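Local coordinates for protein aminoacyl-tRNA synthetase (Cryptosporidium parvum, PDB 5F9Z) that probably joins proline to its cognate tRNA at the expense of ATP, as a class II prolyl-tRNA synthetase, and binds halofuginone together with an ATP analogue, at residues R140-K145 against H175-T180; I191-A196 against V207-K212. One frame throughout, in Å; residues are numbered along the deposited sequence.

Both contacts belong to the class II synthetase core and follow one another along the chain: contact 1 closes before contact 2 opens. Their centres lie 22 Å apart, and the nearest atoms, about 6 Å apart, do not touch. The connection is direct, because strand 168-178, which supplies 175-180, runs into helix 181-202, which supplies 191-196. Contact 1 pairs two strands at the halofuginone side, where His175 touches the inhibitor. Contact 2 lies nearer the centre of the chain and joins that helix to strand 208-211, which the chain reaches through the following loop. This strand pairs with strand 223-231 and with strand 475-480 of the C-terminal part.

Contact 1: residues R140-K145 against H175-T180; sequences RDLPLK and HTAHST
The carbonyl oxygen of Leu144 is approached by two groups of the facing strand. Ala177 N donates to Leu144 O at 2.8 Å. Thr176 CA makes a CA-H...O contact with the same oxygen, Leu144 O, at 3.1 Å. This is antiparallel pairing of strands 144-153 and 168-178 in the catalytic sheet of the class II synthetase core; the touching parts, 142-145 and 175-179, run 163° apart. The return bond, Leu144 N to Ala177 O at 3.0 Å, completes the hydrogen-bonded pair Leu144-Ala177; Lys145-Thr176 is the adjoining non-hydrogen-bonded pair. Ala177 O also receives a CA-H...O contact from Pro143, whose preceding peptide bond is cis.

Leu142, just ahead of that proline, lays its two methyls along the end of the partner strand. CD2 of Leu142 lies 3.9 Å from Ala177 CB, whereas CD1 rests on the backbone where His178 joins Ser179. Ile136 packs against both Leu142 and Ala177, on the side where Leu144 also points.

On the face carrying Lys145 and Thr176, the lysine chain is extended beyond CG. Lys145 CG meets Thr176 CG2 at 3.7 Å, and farther along the chain crosses the His178 side chain at about a right angle before NZ bonds to His73 O. The imidazole is held at both nitrogens: His178 ND1 bonds to Glu183 of helix 181-202, and His178 NE2 to Thr176 OG1 at 2.8 Å, an oxygen that also bonds to Thr271. Those two bonds should fix the ring's rotation, and the carboxylate would probably polarise it. The ring meets Pro143 obliquely, with His178 ND1 3.7 Å from Pro143 CB.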
ATOM      1  N   ARG A 140     -35.081   7.449   2.212  1.00 42.64           N
ATOM      2  CA  ARG A 140     -35.027   6.262   3.059  0.53 41.90           C
ATOM      3  C   ARG A 140     -34.054   5.229   2.509  1.00 40.88           C
ATOM      4  O   ARG A 140     -33.472   4.455   3.277  1.00 40.24           O
ATOM      5  CB  ARG A 140     -36.420   5.649   3.194  0.53 42.83           C
ATOM      6  CG  ARG A 140     -37.511   6.645   3.537  0.53 44.17           C
ATOM      7  CD  ARG A 140     -38.869   5.968   3.584  0.53 45.21           C
ATOM      8  NE  ARG A 140     -39.947   6.930   3.786  0.53 46.54           N
ATOM      9  CZ  ARG A 140     -40.349   7.361   4.976  0.53 46.67           C
ATOM     10  NH1 ARG A 140     -41.339   8.238   5.065  0.53 48.16           N
ATOM     11  NH2 ARG A 140     -39.762   6.916   6.078  0.53 44.98           N
ATOM     12  N   ASP A 141     -33.870   5.200   1.188  1.00 40.41           N
ATOM     13  CA  ASP A 141     -32.920   4.296   0.553  1.00 39.36           C
ATOM     14  C   ASP A 141     -31.475   4.724   0.761  1.00 35.54           C
ATOM     15  O   ASP A 141     -30.567   4.015   0.314  1.00 35.23           O
ATOM     16  CB  ASP A 141     -33.216   4.197  -0.945  1.00 42.10           C
ATOM     17  CG  ASP A 141     -34.641   3.762  -1.232  1.00 45.44           C
ATOM     18  OD1 ASP A 141     -35.152   2.882  -0.507  1.00 47.36           O
ATOM     19  OD2 ASP A 141     -35.249   4.304  -2.178  1.00 46.81           O
ATOM     20  N   LEU A 142     -31.245   5.855   1.419  1.00 33.30           N
ATOM     21  CA  LEU A 142     -29.903   6.363   1.658  1.00 31.37           C
ATOM     22  C   LEU A 142     -29.571   6.308   3.149  1.00 30.60           C
ATOM     23  O   LEU A 142     -30.457   6.472   3.987  1.00 32.38           O
ATOM     24  CB  LEU A 142     -29.776   7.795   1.129  1.00 30.60           C
ATOM     25  CG  LEU A 142     -29.912   7.946  -0.387  1.00 28.22           C
ATOM     26  CD1 LEU A 142     -29.860   9.409  -0.793  1.00 28.53           C
ATOM     27  CD2 LEU A 142     -28.826   7.155  -1.096  1.00 26.56           C
ATOM     28  N   PRO A 143     -28.291   6.082   3.486  1.00 28.46           N
ATOM     29  CA  PRO A 143     -27.168   5.926   2.557  1.00 28.04           C
ATOM     30  C   PRO A 143     -27.027   4.525   1.964  1.00 28.80           C
ATOM     31  O   PRO A 143     -27.297   3.528   2.635  1.00 29.37           O
ATOM     32  CB  PRO A 143     -25.957   6.256   3.430  1.00 25.91           C
ATOM     33  CG  PRO A 143     -26.361   5.804   4.785  1.00 24.80           C
ATOM     34  CD  PRO A 143     -27.843   6.066   4.891  1.00 26.76           C
ATOM     35  N   LEU A 144     -26.611   4.468   0.703  1.00 27.53           N
ATOM     36  CA  LEU A 144     -26.255   3.222   0.038  1.00 26.89           C
ATOM     37  C   LEU A 144     -24.737   3.119  -0.006  1.00 26.74           C
ATOM     38  O   LEU A 144     -24.066   4.037  -0.482  1.00 27.98           O
ATOM     39  CB  LEU A 144     -26.834   3.168  -1.376  1.00 26.89           C
ATOM     40  CG  LEU A 144     -26.450   1.958  -2.231  1.00 25.70           C
ATOM     41  CD1 LEU A 144     -27.042   0.681  -1.654  1.00 24.94           C
ATOM     42  CD2 LEU A 144     -26.888   2.155  -3.674  1.00 25.22           C
ATOM     43  N   LYS A 145     -24.199   2.011   0.501  1.00 25.90           N
ATOM     44  CA  LYS A 145     -22.755   1.825   0.615  1.00 25.79           C
ATOM     45  C   LYS A 145     -22.385   0.474   0.021  1.00 25.58           C
ATOM     46  O   LYS A 145     -22.670  -0.570   0.617  1.00 24.07           O
ATOM     47  CB  LYS A 145     -22.302   1.924   2.070  1.00 25.14           C
ATOM     48  CG  LYS A 145     -22.686   3.228   2.750  1.00 24.69           C
ATOM     49  CD  LYS A 145     -22.234   3.242   4.198  1.00 25.18           C
ATOM     50  CE  LYS A 145     -22.659   4.517   4.902  1.00 25.67           C
ATOM     51  NZ  LYS A 145     -22.233   4.522   6.328  1.00 25.66           N
ATOM     52  N   HIS A 175     -18.179   2.495  -3.226  1.00 23.21           N
ATOM     53  CA  HIS A 175     -19.003   3.546  -3.808  1.00 24.16           C
ATOM     54  C   HIS A 175     -20.212   3.751  -2.912  1.00 25.69           C
ATOM     55  O   HIS A 175     -21.017   2.832  -2.733  1.00 26.41           O
ATOM     56  CB  HIS A 175     -19.436   3.186  -5.233  1.00 24.06           C
ATOM     57  CG  HIS A 175     -18.292   2.990  -6.178  1.00 22.97           C
ATOM     58  ND1 HIS A 175     -17.876   3.968  -7.057  1.00 22.99           N
ATOM     59  CD2 HIS A 175     -17.473   1.931  -6.380  1.00 22.15           C
ATOM     60  CE1 HIS A 175     -16.851   3.518  -7.760  1.00 22.71           C
ATOM     61  NE2 HIS A 175     -16.588   2.284  -7.368  1.00 22.44           N
ATOM     62  N   THR A 176     -20.331   4.947  -2.346  1.00 24.37           N
ATOM     63  CA  THR A 176     -21.416   5.272  -1.436  1.00 23.46           C
ATOM     64  C   THR A 176     -22.226   6.434  -1.988  1.00 26.03           C
ATOM     65  O   THR A 176     -21.724   7.248  -2.767  1.00 25.67           O
ATOM     66  CB  THR A 176     -20.895   5.626  -0.039  1.00 22.81           C
ATOM     67  OG1 THR A 176     -20.134   6.839  -0.103  1.00 22.73           O
ATOM     68  CG2 THR A 176     -20.015   4.508   0.501  1.00 22.65           C
ATOM     69  N   ALA A 177     -23.492   6.497  -1.583  1.00 26.80           N
ATOM     70  CA  ALA A 177     -24.387   7.588  -1.935  1.00 26.89           C
ATOM     71  C   ALA A 177     -25.104   8.054  -0.678  1.00 26.91           C
ATOM     72  O   ALA A 177     -25.559   7.234   0.124  1.00 27.04           O
ATOM     73  CB  ALA A 177     -25.403   7.165  -3.002  1.00 27.60           C
ATOM     74  N   HIS A 178     -25.200   9.369  -0.507  1.00 27.65           N
ATOM     75  CA  HIS A 178     -25.747   9.953   0.706  1.00 28.22           C
ATOM     76  C   HIS A 178     -26.753  11.039   0.351  1.00 29.94           C
ATOM     77  O   HIS A 178     -26.762  11.570  -0.763  1.00 30.38           O
ATOM     78  CB  HIS A 178     -24.637  10.530   1.594  1.00 28.10           C
ATOM     79  CG  HIS A 178     -23.494   9.589   1.817  1.00 27.53           C
ATOM     80  ND1 HIS A 178     -23.378   8.814   2.951  1.00 27.96           N
ATOM     81  CD2 HIS A 178     -22.420   9.292   1.047  1.00 27.15           C
ATOM     82  CE1 HIS A 178     -22.279   8.083   2.870  1.00 27.62           C
ATOM     83  NE2 HIS A 178     -21.680   8.355   1.726  1.00 26.71           N
ATOM     84  N   SER A 179     -27.607  11.364   1.323  1.00 29.81           N
ATOM     85  CA  SER A 179     -28.625  12.386   1.121  1.00 29.79           C
ATOM     86  C   SER A 179     -28.096  13.797   1.340  1.00 31.06           C
ATOM     87  O   SER A 179     -28.750  14.759   0.923  1.00 32.06           O
ATOM     88  CB  SER A 179     -29.814  12.137   2.051  1.00 30.77           C
ATOM     89  OG  SER A 179     -29.439  12.283   3.410  1.00 31.13           O
ATOM     90  N   THR A 180     -26.940  13.943   1.983  1.00 31.61           N
ATOM     91  CA  THR A 180     -26.356  15.249   2.250  1.00 33.98           C
ATOM     92  C   THR A 180     -24.872  15.230   1.918  1.00 35.10           C
ATOM     93  O   THR A 180     -24.208  14.194   2.019  1.00 33.53           O
ATOM     94  CB  THR A 180     -26.538  15.671   3.719  1.00 36.12           C
ATOM     95  OG1 THR A 180     -25.927  14.700   4.577  1.00 35.64           O
ATOM     96  CG2 THR A 180     -28.015  15.801   4.071  1.00 28.97           C
TER

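Contact 2: residues I191-A196 against V207-K212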
ATOM      1  N   ILE A 191     -12.982   6.886   5.504  1.00 25.92           N
ATOM      2  CA  ILE A 191     -12.250   5.911   4.704  1.00 24.84           C
ATOM      3  C   ILE A 191     -10.774   6.280   4.624  1.00 26.39           C
ATOM      4  O   ILE A 191      -9.898   5.408   4.669  1.00 27.95           O
ATOM      5  CB  ILE A 191     -12.881   5.787   3.306  1.00 24.83           C
ATOM      6  CG1 ILE A 191     -14.309   5.247   3.412  1.00 25.37           C
ATOM      7  CG2 ILE A 191     -12.047   4.878   2.427  1.00 23.48           C
ATOM      8  CD1 ILE A 191     -14.390   3.847   3.985  1.00 23.67           C
ATOM      9  N   LEU A 192     -10.472   7.577   4.514  1.00 25.54           N
ATOM     10  CA  LEU A 192      -9.079   8.007   4.431  1.00 25.97           C
ATOM     11  C   LEU A 192      -8.308   7.624   5.688  1.00 26.70           C
ATOM     12  O   LEU A 192      -7.156   7.182   5.607  1.00 26.84           O
ATOM     13  CB  LEU A 192      -9.005   9.515   4.196  1.00 26.83           C
ATOM     14  CG  LEU A 192      -7.600  10.071   3.957  1.00 26.46           C
ATOM     15  CD1 LEU A 192      -7.036   9.541   2.648  1.00 26.09           C
ATOM     16  CD2 LEU A 192      -7.605  11.589   3.969  1.00 29.41           C
ATOM     17  N   ASN A 193      -8.928   7.785   6.861  1.00 26.14           N
ATOM     18  CA  ASN A 193      -8.269   7.390   8.101  1.00 27.66           C
ATOM     19  C   ASN A 193      -8.053   5.883   8.156  1.00 27.38           C
ATOM     20  O   ASN A 193      -7.038   5.416   8.686  1.00 28.63           O
ATOM     21  CB  ASN A 193      -9.085   7.863   9.304  1.00 30.67           C
ATOM     22  CG  ASN A 193      -9.063   9.371   9.466  1.00 35.26           C
ATOM     23  OD1 ASN A 193      -8.069  10.026   9.154  1.00 36.52           O
ATOM     24  ND2 ASN A 193     -10.165   9.929   9.957  1.00 37.02           N
ATOM     25  N   GLU A 194      -8.994   5.104   7.614  1.00 26.31           N
ATOM     26  CA  GLU A 194      -8.808   3.658   7.565  1.00 25.78           C
ATOM     27  C   GLU A 194      -7.708   3.280   6.581  1.00 25.46           C
ATOM     28  O   GLU A 194      -6.941   2.342   6.829  1.00 27.99           O
ATOM     29  CB  GLU A 194     -10.121   2.965   7.198  1.00 25.30           C
ATOM     30  CG  GLU A 194     -11.274   3.231   8.161  1.00 26.25           C
ATOM     31  CD  GLU A 194     -11.130   2.510   9.494  1.00 29.79           C
ATOM     32  OE1 GLU A 194     -10.072   1.895   9.747  1.00 29.95           O
ATOM     33  OE2 GLU A 194     -12.088   2.556  10.295  1.00 32.81           O
ATOM     34  N   TYR A 195      -7.620   3.993   5.455  1.00 24.05           N
ATOM     35  CA  TYR A 195      -6.510   3.784   4.531  1.00 24.94           C
ATOM     36  C   TYR A 195      -5.178   4.091   5.205  1.00 27.10           C
ATOM     37  O   TYR A 195      -4.220   3.317   5.096  1.00 29.26           O
ATOM     38  CB  TYR A 195      -6.694   4.651   3.284  1.00 25.82           C
ATOM     39  CG  TYR A 195      -7.673   4.095   2.277  1.00 25.88           C
ATOM     40  CD1 TYR A 195      -7.938   2.734   2.214  1.00 26.97           C
ATOM     41  CD2 TYR A 195      -8.331   4.932   1.385  1.00 27.21           C
ATOM     42  CE1 TYR A 195      -8.829   2.223   1.292  1.00 27.89           C
ATOM     43  CE2 TYR A 195      -9.223   4.429   0.457  1.00 27.98           C
ATOM     44  CZ  TYR A 195      -9.471   3.074   0.417  1.00 28.87           C
ATOM     45  OH  TYR A 195     -10.360   2.566  -0.501  1.00 30.05           O
ATOM     46  N   ALA A 196      -5.102   5.223   5.912  1.00 25.33           N
ATOM     47  CA  ALA A 196      -3.891   5.548   6.659  1.00 24.04           C
ATOM     48  C   ALA A 196      -3.609   4.514   7.740  1.00 24.15           C
ATOM     49  O   ALA A 196      -2.444   4.239   8.048  1.00 27.25           O
ATOM     50  CB  ALA A 196      -4.009   6.942   7.273  1.00 21.68           C
ATOM     51  N   VAL A 207       2.477   7.347   5.931  1.00 24.60           N
ATOM     52  CA  VAL A 207       1.835   8.077   4.847  1.00 27.49           C
ATOM     53  C   VAL A 207       1.406   9.441   5.370  1.00 29.47           C
ATOM     54  O   VAL A 207       1.270   9.656   6.577  1.00 30.75           O
ATOM     55  CB  VAL A 207       0.620   7.323   4.257  1.00 26.82           C
ATOM     56  CG1 VAL A 207       1.066   6.034   3.579  1.00 25.23           C
ATOM     57  CG2 VAL A 207      -0.408   7.036   5.340  1.00 26.78           C
ATOM     58  N   VAL A 208       1.194  10.367   4.440  1.00 29.93           N
ATOM     59  CA  VAL A 208       0.795  11.733   4.759  1.00 30.96           C
ATOM     60  C   VAL A 208      -0.631  11.938   4.267  1.00 31.16           C
ATOM     61  O   VAL A 208      -0.894  11.878   3.060  1.00 30.68           O
ATOM     62  CB  VAL A 208       1.748  12.763   4.134  1.00 31.20           C
ATOM     63  CG1 VAL A 208       1.263  14.177   4.420  1.00 31.28           C
ATOM     64  CG2 VAL A 208       3.160  12.565   4.658  1.00 31.43           C
ATOM     65  N   LYS A 209      -1.549  12.174   5.201  1.00 31.74           N
ATOM     66  CA  LYS A 209      -2.929  12.470   4.847  1.00 30.80           C
ATOM     67  C   LYS A 209      -3.049  13.910   4.370  1.00 32.10           C
ATOM     68  O   LYS A 209      -2.466  14.826   4.957  1.00 33.54           O
ATOM     69  CB  LYS A 209      -3.854  12.231   6.040  1.00 30.86           C
ATOM     70  CG  LYS A 209      -3.991  10.768   6.426  1.00 29.68           C
ATOM     71  CD  LYS A 209      -5.011  10.557   7.532  1.00 32.19           C
ATOM     72  CE  LYS A 209      -4.492  11.048   8.870  1.00 36.13           C
ATOM     73  NZ  LYS A 209      -5.314  10.528   9.997  1.00 37.36           N
ATOM     74  N   GLY A 210      -3.803  14.106   3.294  1.00 31.04           N
ATOM     75  CA  GLY A 210      -3.961  15.443   2.755  1.00 31.01           C
ATOM     76  C   GLY A 210      -5.004  15.470   1.662  1.00 32.27           C
ATOM     77  O   GLY A 210      -5.672  14.473   1.378  1.00 32.58           O
ATOM     78  N   THR A 211      -5.131  16.643   1.047  1.00 32.69           N
ATOM     79  CA  THR A 211      -6.084  16.881  -0.025  1.00 32.21           C
ATOM     80  C   THR A 211      -5.336  17.175  -1.319  1.00 30.57           C
ATOM     81  O   THR A 211      -4.366  17.941  -1.325  1.00 30.16           O
ATOM     82  CB  THR A 211      -7.015  18.048   0.315  1.00 36.24           C
ATOM     83  OG1 THR A 211      -7.669  17.794   1.565  1.00 37.33           O
ATOM     84  CG2 THR A 211      -8.066  18.234  -0.771  1.00 37.14           C
ATOM     85  N   LYS A 212      -5.783  16.558  -2.408  1.00 28.98           N
ATOM     86  CA  LYS A 212      -5.209  16.846  -3.713  1.00 28.43           C
ATOM     87  C   LYS A 212      -5.549  18.269  -4.140  1.00 31.61           C
ATOM     88  O   LYS A 212      -6.599  18.814  -3.788  1.00 32.75           O
ATOM     89  CB  LYS A 212      -5.724  15.858  -4.760  1.00 26.15           C
ATOM     90  CG  LYS A 212      -5.217  14.439  -4.591  1.00 25.38           C
ATOM     91  CD  LYS A 212      -3.719  14.358  -4.820  1.00 24.09           C
ATOM     92  CE  LYS A 212      -3.237  12.920  -4.766  1.00 22.51           C
ATOM     93  NZ  LYS A 212      -1.762  12.820  -4.911  1.00 23.59           N
TER
HETATM   94  O   HOH W   1      -5.967   7.254  10.646  1.00 54.78           O
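The polar part of this contact centres on the amino group of Lys209, whose NZ donates to Asn193 OD1 at 2.9 Å. It reaches the amide from above the carbonyl plane, 36° out of it. Asn193 CG stands anti to its own carbonyl carbon, which carries the amide toward the lysine end although the bond from CA to CB does not itself point at the strand. The amide and the lysine chain cross at about a right angle. A water gives a second link: it donates to Asn193 O and accepts a weak bond from Lys209 NZ at 3.4 Å.

In the class II core, helix 181-202 packs across the face of the sheet from which Val207 and Lys209 project, while strands 223-231 and 475-480 pair along the two edges of strand 208-211. The segment axes are 9.5 Å apart and their directions 153° apart.

The apolar contacts involve the lysine's methylene chain, Ala196, Val207 and Leu192. Bent at chi3 (-73°), the chain passes Ala196 with Lys209 CD 3.8 Å from Ala196 CB. Val207 CG2 meets the same Ala196 CB at 4.1 Å. One helical turn earlier, Leu192 CD2 approaches Lys209 CB and, in van der Waals contact, Gly210 O, at 4.3 Å from each.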